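Long-range contacts in putative platelet activating factor (Streptococcus pneumoniae, PDB 2HSJ), which is of unknown function but, as a GDSL-like member of the SGNH hydrolase clan, probably hydrolyses ester bonds in a lipid or acylated substrate: residues D[93-98]-D[146-151]; D[133-138]-D[193-198]. All blocks are in the same frame, centred on the assembly; numbering follows the deposited sequence.

Contact 1: residues D[93-98]-D[146-151]; sequences IGTNDI and YIRSNE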
# COMPACT_ATOMS: atom_id res chain seq x y z
N ILE D 93 -24.34 -1.31 -12.66
CA ILE D 93 -24.77 -0.49 -13.78
C ILE D 93 -26.04 -1.07 -14.35
O ILE D 93 -26.29 -2.28 -14.22
CB ILE D 93 -23.64 -0.38 -14.86
CG1 ILE D 93 -23.91 0.80 -15.81
CG2 ILE D 93 -23.40 -1.74 -15.55
CD1 ILE D 93 -22.69 1.26 -16.53
N GLY D 94 -26.84 -0.19 -14.96
CA GLY D 94 -28.04 -0.60 -15.65
C GLY D 94 -29.25 0.21 -15.27
O GLY D 94 -30.18 0.30 -16.07
N THR D 95 -29.28 0.82 -14.07
CA THR D 95 -30.49 1.56 -13.67
C THR D 95 -30.78 2.70 -14.64
O THR D 95 -31.93 3.05 -14.84
CB THR D 95 -30.48 2.03 -12.19
OG1 THR D 95 -31.83 2.35 -11.78
CG2 THR D 95 -29.57 3.24 -11.97
N ASN D 96 -29.72 3.25 -15.24
CA ASN D 96 -29.90 4.36 -16.17
C ASN D 96 -30.27 3.87 -17.55
O ASN D 96 -30.98 4.58 -18.29
CB ASN D 96 -28.70 5.29 -16.16
CG ASN D 96 -28.50 5.93 -14.80
OD1 ASN D 96 -29.46 6.22 -14.09
ND2 ASN D 96 -27.25 6.09 -14.40
N ASP D 97 -29.88 2.65 -17.89
CA ASP D 97 -30.39 2.01 -19.11
C ASP D 97 -31.91 1.83 -18.97
O ASP D 97 -32.65 2.16 -19.88
CB ASP D 97 -29.73 0.65 -19.32
CG ASP D 97 -28.25 0.74 -19.62
OD1 ASP D 97 -27.86 0.46 -20.79
OD2 ASP D 97 -27.47 1.08 -18.68
N ILE D 98 -32.36 1.33 -17.82
CA ILE D 98 -33.80 1.22 -17.57
C ILE D 98 -34.48 2.60 -17.64
O ILE D 98 -35.53 2.75 -18.27
CB ILE D 98 -34.09 0.52 -16.22
CG1 ILE D 98 -33.65 -0.94 -16.29
CG2 ILE D 98 -35.62 0.67 -15.88
CD1 ILE D 98 -33.77 -1.66 -14.96
N TYR D 146 -38.61 8.16 -11.97
CA TYR D 146 -39.01 8.24 -13.37
C TYR D 146 -39.63 6.90 -13.82
O TYR D 146 -40.44 6.31 -13.09
CB TYR D 146 -37.81 8.67 -14.22
CG TYR D 146 -38.15 9.12 -15.62
CD1 TYR D 146 -39.19 10.01 -15.84
CD2 TYR D 146 -37.40 8.69 -16.71
CE1 TYR D 146 -39.52 10.43 -17.14
CE2 TYR D 146 -37.71 9.10 -18.00
CZ TYR D 146 -38.77 9.97 -18.20
OH TYR D 146 -39.06 10.38 -19.48
N ILE D 147 -39.28 6.42 -14.99
CA ILE D 147 -39.94 5.21 -15.51
C ILE D 147 -39.40 3.88 -14.93
O ILE D 147 -39.84 2.80 -15.33
CB ILE D 147 -39.92 5.17 -17.06
CG1 ILE D 147 -38.48 5.03 -17.58
CG2 ILE D 147 -40.66 6.41 -17.64
CD1 ILE D 147 -38.40 4.84 -19.13
N ARG D 148 -38.45 3.94 -14.01
CA ARG D 148 -37.97 2.72 -13.37
C ARG D 148 -39.08 2.12 -12.51
O ARG D 148 -39.90 2.85 -11.93
CB ARG D 148 -36.77 3.03 -12.49
CG ARG D 148 -35.59 3.63 -13.21
CD ARG D 148 -34.55 4.11 -12.19
NE ARG D 148 -33.43 4.78 -12.85
CZ ARG D 148 -33.49 6.00 -13.36
NH1 ARG D 148 -34.62 6.72 -13.31
NH2 ARG D 148 -32.43 6.53 -13.94
N SER D 149 -39.10 0.79 -12.43
CA SER D 149 -40.02 0.08 -11.52
C SER D 149 -39.28 -1.12 -11.01
O SER D 149 -38.34 -1.59 -11.66
CB SER D 149 -41.29 -0.37 -12.24
OG SER D 149 -41.04 -1.47 -13.09
N ASN D 150 -39.68 -1.61 -9.85
CA ASN D 150 -39.02 -2.77 -9.28
C ASN D 150 -39.31 -4.06 -10.05
O ASN D 150 -38.50 -4.98 -10.01
CB ASN D 150 -39.33 -2.89 -7.77
CG ASN D 150 -38.66 -1.78 -6.97
OD1 ASN D 150 -37.45 -1.59 -7.07
ND2 ASN D 150 -39.46 -1.02 -6.19
N GLU D 151 -40.44 -4.11 -10.77
CA GLU D 151 -40.70 -5.27 -11.64
C GLU D 151 -39.71 -5.31 -12.81
O GLU D 151 -39.18 -6.38 -13.13
CB GLU D 151 -42.15 -5.30 -12.13
CG GLU D 151 -43.19 -5.15 -11.01
CD GLU D 151 -43.62 -3.69 -10.81
OE1 GLU D 151 -44.70 -3.36 -11.35
OE2 GLU D 151 -42.90 -2.87 -10.16

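Contact 2: residues D[133-138]-D[193-198]; sequences LPVNER and DGLHLS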
# COMPACT_ATOMS: atom_id res chain seq x y z
N LEU D 133 -30.08 -2.07 -8.16
CA LEU D 133 -30.72 -1.86 -6.87
C LEU D 133 -32.21 -1.50 -7.03
O LEU D 133 -32.61 -0.98 -8.08
CB LEU D 133 -30.00 -0.77 -6.08
CG LEU D 133 -28.48 -0.87 -5.99
CD1 LEU D 133 -27.94 0.19 -5.04
CD2 LEU D 133 -28.08 -2.23 -5.53
N PRO D 134 -33.03 -1.72 -5.99
CA PRO D 134 -34.45 -1.32 -6.04
C PRO D 134 -34.59 0.20 -5.98
O PRO D 134 -33.66 0.91 -5.56
CB PRO D 134 -35.06 -1.94 -4.77
CG PRO D 134 -33.87 -2.09 -3.83
CD PRO D 134 -32.65 -2.31 -4.68
N VAL D 135 -35.76 0.67 -6.40
CA VAL D 135 -36.17 2.04 -6.24
C VAL D 135 -37.32 2.10 -5.25
O VAL D 135 -37.94 1.07 -4.92
CB VAL D 135 -36.58 2.66 -7.59
CG1 VAL D 135 -35.38 2.73 -8.50
CG2 VAL D 135 -37.75 1.87 -8.24
N ASN D 136 -37.63 3.31 -4.80
CA ASN D 136 -38.80 3.52 -3.96
C ASN D 136 -39.87 4.15 -4.83
O ASN D 136 -39.65 5.19 -5.45
CB ASN D 136 -38.45 4.37 -2.74
CG ASN D 136 -39.60 4.43 -1.73
OD1 ASN D 136 -40.65 4.96 -2.03
ND2 ASN D 136 -39.39 3.85 -0.55
N GLU D 137 -41.03 3.48 -4.86
CA GLU D 137 -42.10 3.85 -5.79
C GLU D 137 -43.11 4.84 -5.19
O GLU D 137 -44.12 5.15 -5.83
CB GLU D 137 -42.79 2.58 -6.35
CG GLU D 137 -41.89 1.78 -7.33
CD GLU D 137 -42.53 0.48 -7.83
OE1 GLU D 137 -43.67 0.17 -7.41
OE2 GLU D 137 -41.91 -0.23 -8.66
N ARG D 138 -42.84 5.36 -3.99
CA ARG D 138 -43.73 6.36 -3.36
C ARG D 138 -43.84 7.58 -4.27
O ARG D 138 -42.88 7.95 -4.94
CB ARG D 138 -43.24 6.79 -1.97
CG ARG D 138 -43.49 5.76 -0.85
CD ARG D 138 -42.80 6.16 0.47
NE ARG D 138 -43.26 7.45 1.00
CZ ARG D 138 -44.34 7.62 1.76
NH1 ARG D 138 -45.11 6.59 2.09
NH2 ARG D 138 -44.65 8.84 2.18
N ASP D 193 -33.57 10.21 -2.61
CA ASP D 193 -34.55 10.68 -3.58
C ASP D 193 -35.36 9.57 -4.27
O ASP D 193 -36.06 9.83 -5.26
CB ASP D 193 -33.86 11.53 -4.64
CG ASP D 193 -32.84 10.74 -5.44
OD1 ASP D 193 -32.77 9.50 -5.28
OD2 ASP D 193 -32.10 11.37 -6.22
N GLY D 194 -35.28 8.36 -3.74
CA GLY D 194 -36.02 7.22 -4.30
C GLY D 194 -35.18 6.33 -5.20
O GLY D 194 -35.56 5.18 -5.45
N LEU D 195 -34.05 6.88 -5.66
CA LEU D 195 -33.11 6.19 -6.56
C LEU D 195 -31.70 6.11 -5.95
O LEU D 195 -31.11 5.04 -5.86
CB LEU D 195 -33.08 6.93 -7.90
CG LEU D 195 -32.03 6.52 -8.93
CD1 LEU D 195 -32.25 5.10 -9.40
CD2 LEU D 195 -32.09 7.50 -10.08
N HIS D 196 -31.14 7.25 -5.56
CA HIS D 196 -29.83 7.30 -4.92
C HIS D 196 -29.88 6.89 -3.45
O HIS D 196 -30.93 6.99 -2.78
CB HIS D 196 -29.28 8.72 -5.03
CG HIS D 196 -29.01 9.12 -6.44
ND1 HIS D 196 -29.92 9.83 -7.20
CD2 HIS D 196 -27.95 8.86 -7.25
CE1 HIS D 196 -29.44 10.00 -8.41
NE2 HIS D 196 -28.24 9.43 -8.47
N LEU D 197 -28.74 6.44 -2.96
CA LEU D 197 -28.68 5.91 -1.61
C LEU D 197 -28.32 6.96 -0.59
O LEU D 197 -27.46 7.83 -0.86
CB LEU D 197 -27.67 4.77 -1.54
CG LEU D 197 -27.97 3.54 -2.40
CD1 LEU D 197 -26.97 2.45 -2.08
CD2 LEU D 197 -29.41 2.97 -2.20
N SER D 198 -28.95 6.88 0.58
CA SER D 198 -28.50 7.64 1.76
C SER D 198 -27.28 6.94 2.36
O SER D 198 -26.91 5.83 1.98
CB SER D 198 -29.62 7.63 2.79
OG SER D 198 -29.80 6.29 3.24
O HOH W 1 -31.73 2.50 -6.81

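Contact 1: residues D[93-98]-D[146-151]
R148 leaves its backbone with CG anti to the carbonyl carbon (chi1 -60°) and then runs extended from CG to NE, which carries NE across to T95 at the start of helix 95-99. T95 in turn has OG1 anti to its backbone N (chi1 -161°), and the two side chains cross at about a right angle. The N-H of R148 NE is shared between two oxygens of that one residue, at 3.0 Å from T95 O and 3.1 Å from T95 OG1; both bonds are bent and weak. OG1 lies in the guanidinium plane at its edge, whereas the carbonyl oxygen comes in obliquely.

The firmer bond across the contact joins R148 NH2 to N96 OD1 at 3.0 Å, with 142° at the hydrogen. OD1 sits close to the guanidinium plane and NH2 lies in the plane of the amide carbonyl, although the two flat groups stand almost perpendicular. The remaining nitrogen, NH1, turns back to V145 O, just before the segment. Apolar packing backs this polar end, with I98 CG2 4.0 Å from R148 CG, and the methyl I147 CD1 rests against the carbonyl oxygen I98 O at 3.7 Å.

G94, T95, N96 and D97 match the GxND signature of SGNH hydrolases, whose asparagine lines the oxyanion hole in relatives. Here ND2 of N96 is bonded to Y68 O, so the amide is fixed at both ends, and the arginine on OD1 probably polarises it and strengthens its N-H groups as donors.

Contact 2: residues D[133-138]-D[193-198]
N136 and G194 join the two loops through the backbone: N136 N donates to G194 O at 2.9 Å and 164°, meeting a lone pair in the carbonyl plane. G194 O also receives a CA-H...O contact from V135 CA at 3.3 Å. A water spans the next gap, donating to P134 O and to L195 O.

Side chains pack along this seam. In both L133 and L197, CD1 is anti to CA (chi2 -173°), and these two methyls meet at 3.8 Å where the side chains cross at about a right angle; I44 touches both leucines. V135 and L195 instead lie side by side, pointing the same way, with V135 CG1 4.0 Å from L195 CD1. N136 has CG anti to its backbone N (chi1 -171°), and the amide heads away from the 193-198 loop: OD1 closes an Asx turn with R138 N, and ND2 bonds L186 O.

D193 organises its own loop. D193 OD1 accepts L195 N and H196 N, the latter on its syn lone pair, while D193 OD2 takes H196 ND1 at 2.8 Å near the imidazole plane. This is the DxxH signature that supplies the catalytic aspartate and histidine in SGNH relatives, and H196 packs on S43 of the GDS motif. The contact thus anchors the loop bearing this probable Asp-His pair by one strong backbone bond, a bridging water and aliphatic packing.

In the fold
Contact 2 is a buried seam between two loops, held by a backbone bond, a water and aliphatic methyls, whereas contact 1 is only partly buried and depends on one long arginine reaching a helix start. Their segments alternate along the chain and touch directly, with centres about 11 Å apart. N150 is the direct link between them: its ND2 bonds V135 O and its backbone N bonds E137 OE2, tying the start of helix 150-164 to the 133-138 loop. That helix also packs on I98 and V135 through I153, so it backs both contacts. Each contact holds one signature segment of the family, 93-98 at a helix start and 193-198 in a loop, and N150 connects their partner segments.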